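Local coordinates for protein NEQ263 (Nanoarchaeum equitans Kin4-M, PDB 5BN4) that probably binds ATP as the B-type subunit of an archaeal A/V-type ATPase, a family of rotary proton-translocating ATP synthases, at residues 124-129 and 266-271. Sequence-based numbering, arbitrary orientation.
Sequences LLKGQK and SGLTSK
A type II beta turn, Leu125 to Gln128, leads into strand 131-134 of the nucleotide-binding domain and packs on the short strand 267-268, which pairs antiparallel with strand 273-281. The closest backbone meeting is between two glycines. Gly267 CA lies 3.1 Å from Gly127 O, and its C-H points at that oxygen with an angle of 146° at the hydrogen. The nearby Gly267 N is badly angled for a bond to the same oxygen. Gly127 has a positive phi of 95°, which suits the third position of a type II turn. Leu268 lies against the turn, its CB 4.0 Å from Lys126 O. With CG anti to the backbone N (chi1 173°), its CD2 also approaches that oxygen. Farther along, Ser266 OG sits beside the start of the Lys129 chain, 3.7 Å from CB. This hydroxyl is hydrogen-bonded to Tyr263 O. The Lys129 chain runs extended past it and bends at its last torsion. There Lys129 NZ donates to a water at 2.7 Å, and the water donates to Ser266 O at 3.1 Å. NZ also forms salt bridges with Glu264 and Glu300. The turn is braced from within: Gln128 N bonds to Leu125 O, and Leu125 N donates to Gln128 OE1 at 2.7 Å. Both segments are tied to strand 273-281, Gly127 through Thr275 and Gly267 through Ile274. The direct contact is thus mainly van der Waals packing with one C-H...O approach. The polar link runs through the water between Lys129 NZ and Ser266 O, and the buried lysine charge is probably balanced by two carboxylates.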
ATOM      1  N   LEU B 124     -35.965  -6.344 -10.908  1.00 46.01           N
ATOM      2  CA  LEU B 124     -36.101  -6.450  -9.461  1.00 36.00           C
ATOM      3  C   LEU B 124     -37.300  -7.324  -9.118  1.00 41.36           C
ATOM      4  O   LEU B 124     -38.373  -7.173  -9.702  1.00 46.21           O
ATOM      5  CB  LEU B 124     -36.280  -5.059  -8.846  1.00 39.36           C
ATOM      6  CG  LEU B 124     -36.803  -4.995  -7.408  1.00 41.88           C
ATOM      7  CD1 LEU B 124     -35.779  -5.549  -6.435  1.00 41.72           C
ATOM      8  CD2 LEU B 124     -37.196  -3.575  -7.031  1.00 31.79           C
ATOM      9  N   LEU B 125     -37.118  -8.237  -8.170  1.00 44.54           N
ATOM     10  CA  LEU B 125     -38.192  -9.137  -7.761  1.00 38.78           C
ATOM     11  C   LEU B 125     -38.720  -8.798  -6.368  1.00 44.21           C
ATOM     12  O   LEU B 125     -38.028  -8.170  -5.568  1.00 43.84           O
ATOM     13  CB  LEU B 125     -37.730 -10.596  -7.818  1.00 26.47           C
ATOM     14  CG  LEU B 125     -37.850 -11.331  -9.158  1.00 33.32           C
ATOM     15  CD1 LEU B 125     -37.006 -10.685 -10.247  1.00 37.58           C
ATOM     16  CD2 LEU B 125     -37.474 -12.793  -8.989  1.00 33.41           C
ATOM     17  N   LYS B 126     -39.951  -9.213  -6.084  1.00 47.10           N
ATOM     18  CA  LYS B 126     -40.562  -8.924  -4.790  1.00 52.43           C
ATOM     19  C   LYS B 126     -39.913  -9.755  -3.688  1.00 37.62           C
ATOM     20  O   LYS B 126     -39.879 -10.982  -3.762  1.00 34.05           O
ATOM     21  CB  LYS B 126     -42.075  -9.164  -4.831  1.00 41.70           C
ATOM     22  CG  LYS B 126     -42.819  -8.594  -3.633  1.00 39.98           C
ATOM     23  CD  LYS B 126     -44.330  -8.622  -3.831  1.00 44.82           C
ATOM     24  CE  LYS B 126     -44.876 -10.040  -3.802  1.00 60.24           C
ATOM     25  NZ  LYS B 126     -46.365 -10.065  -3.875  1.00 51.24           N
ATOM     26  N   GLY B 127     -39.393  -9.077  -2.668  1.00 32.21           N
ATOM     27  CA  GLY B 127     -38.702  -9.741  -1.580  1.00 36.09           C
ATOM     28  C   GLY B 127     -37.200  -9.778  -1.798  1.00 41.15           C
ATOM     29  O   GLY B 127     -36.456 -10.310  -0.977  1.00 40.00           O
ATOM     30  N   GLN B 128     -36.754  -9.205  -2.911  1.00 37.79           N
ATOM     31  CA  GLN B 128     -35.338  -9.206  -3.259  1.00 33.94           C
ATOM     32  C   GLN B 128     -34.600  -8.043  -2.603  1.00 39.64           C
ATOM     33  O   GLN B 128     -35.156  -6.957  -2.437  1.00 48.31           O
ATOM     34  CB  GLN B 128     -35.167  -9.142  -4.781  1.00 30.56           C
ATOM     35  CG  GLN B 128     -33.733  -9.291  -5.274  1.00 35.04           C
ATOM     36  CD  GLN B 128     -33.631  -9.246  -6.789  1.00 38.53           C
ATOM     37  OE1 GLN B 128     -34.585  -8.878  -7.474  1.00 41.84           O
ATOM     38  NE2 GLN B 128     -32.473  -9.625  -7.317  1.00 31.49           N
ATOM     39  N   LYS B 129     -33.352  -8.283  -2.218  1.00 36.02           N
ATOM     40  CA  LYS B 129     -32.470  -7.212  -1.772  1.00 32.57           C
ATOM     41  C   LYS B 129     -31.455  -6.903  -2.867  1.00 28.70           C
ATOM     42  O   LYS B 129     -30.606  -7.733  -3.200  1.00 27.71           O
ATOM     43  CB  LYS B 129     -31.761  -7.588  -0.467  1.00 30.41           C
ATOM     44  CG  LYS B 129     -31.216  -9.008  -0.444  1.00 48.97           C
ATOM     45  CD  LYS B 129     -30.229  -9.209   0.687  1.00 31.63           C
ATOM     46  CE  LYS B 129     -29.620 -10.597   0.633  1.00 30.82           C
ATOM     47  NZ  LYS B 129     -30.639 -11.660   0.828  1.00 35.05           N
ATOM     48  N   SER B 266     -34.769  -9.117   5.136  1.00 34.93           N
ATOM     49  CA  SER B 266     -35.641  -8.893   3.993  1.00 30.93           C
ATOM     50  C   SER B 266     -35.938 -10.248   3.369  1.00 37.94           C
ATOM     51  O   SER B 266     -35.337 -11.253   3.749  1.00 51.03           O
ATOM     52  CB  SER B 266     -34.956  -7.992   2.965  1.00 32.68           C
ATOM     53  OG  SER B 266     -33.825  -8.637   2.402  1.00 38.32           O
ATOM     54  N   GLY B 267     -36.859 -10.282   2.413  1.00 31.02           N
ATOM     55  CA  GLY B 267     -37.200 -11.531   1.759  1.00 40.68           C
ATOM     56  C   GLY B 267     -38.686 -11.735   1.532  1.00 40.32           C
ATOM     57  O   GLY B 267     -39.500 -10.859   1.821  1.00 33.75           O
ATOM     58  N   LEU B 268     -39.031 -12.908   1.013  1.00 42.25           N
ATOM     59  CA  LEU B 268     -40.415 -13.248   0.708  1.00 42.43           C
ATOM     60  C   LEU B 268     -40.887 -14.445   1.530  1.00 42.65           C
ATOM     61  O   LEU B 268     -40.159 -15.425   1.691  1.00 34.19           O
ATOM     62  CB  LEU B 268     -40.559 -13.553  -0.785  1.00 38.58           C
ATOM     63  CG  LEU B 268     -41.901 -14.092  -1.288  1.00 33.45           C
ATOM     64  CD1 LEU B 268     -43.003 -13.062  -1.103  1.00 30.87           C
ATOM     65  CD2 LEU B 268     -41.795 -14.517  -2.747  1.00 32.83           C
ATOM     66  N   THR B 269     -42.104 -14.351   2.058  1.00 40.68           N
ATOM     67  CA  THR B 269     -42.741 -15.485   2.720  1.00 46.97           C
ATOM     68  C   THR B 269     -44.134 -15.695   2.140  1.00 54.92           C
ATOM     69  O   THR B 269     -44.485 -15.110   1.115  1.00 52.02           O
ATOM     70  CB  THR B 269     -42.856 -15.288   4.245  1.00 40.24           C
ATOM     71  OG1 THR B 269     -43.750 -14.202   4.527  1.00 46.17           O
ATOM     72  CG2 THR B 269     -41.493 -15.001   4.856  1.00 32.91           C
ATOM     73  N   SER B 270     -44.925 -16.534   2.798  1.00 63.46           N
ATOM     74  CA  SER B 270     -46.291 -16.783   2.359  1.00 66.35           C
ATOM     75  C   SER B 270     -47.215 -15.631   2.754  1.00 63.47           C
ATOM     76  O   SER B 270     -48.240 -15.398   2.112  1.00 52.60           O
ATOM     77  CB  SER B 270     -46.807 -18.101   2.940  1.00 57.49           C
ATOM     78  OG  SER B 270     -46.751 -18.093   4.355  1.00 59.49           O
ATOM     79  N   LYS B 271     -46.840 -14.908   3.806  1.00 57.54           N
ATOM     80  CA  LYS B 271     -47.672 -13.829   4.335  1.00 63.54           C
ATOM     81  C   LYS B 271     -47.381 -12.473   3.689  1.00 60.00           C
ATOM     82  O   LYS B 271     -48.300 -11.772   3.265  1.00 55.84           O
ATOM     83  CB  LYS B 271     -47.518 -13.732   5.857  1.00 67.21           C
ATOM     84  CG  LYS B 271     -47.831 -15.024   6.598  1.00 64.13           C
ATOM     85  CD  LYS B 271     -49.225 -15.535   6.261  1.00 71.53           C
ATOM     86  CE  LYS B 271     -49.516 -16.855   6.960  1.00 86.26           C
ATOM     87  NZ  LYS B 271     -50.834 -17.429   6.563  1.00 59.96           N
TER
HETATM   88  O   HOH W   1     -33.262 -11.878   1.511  1.00 31.62           O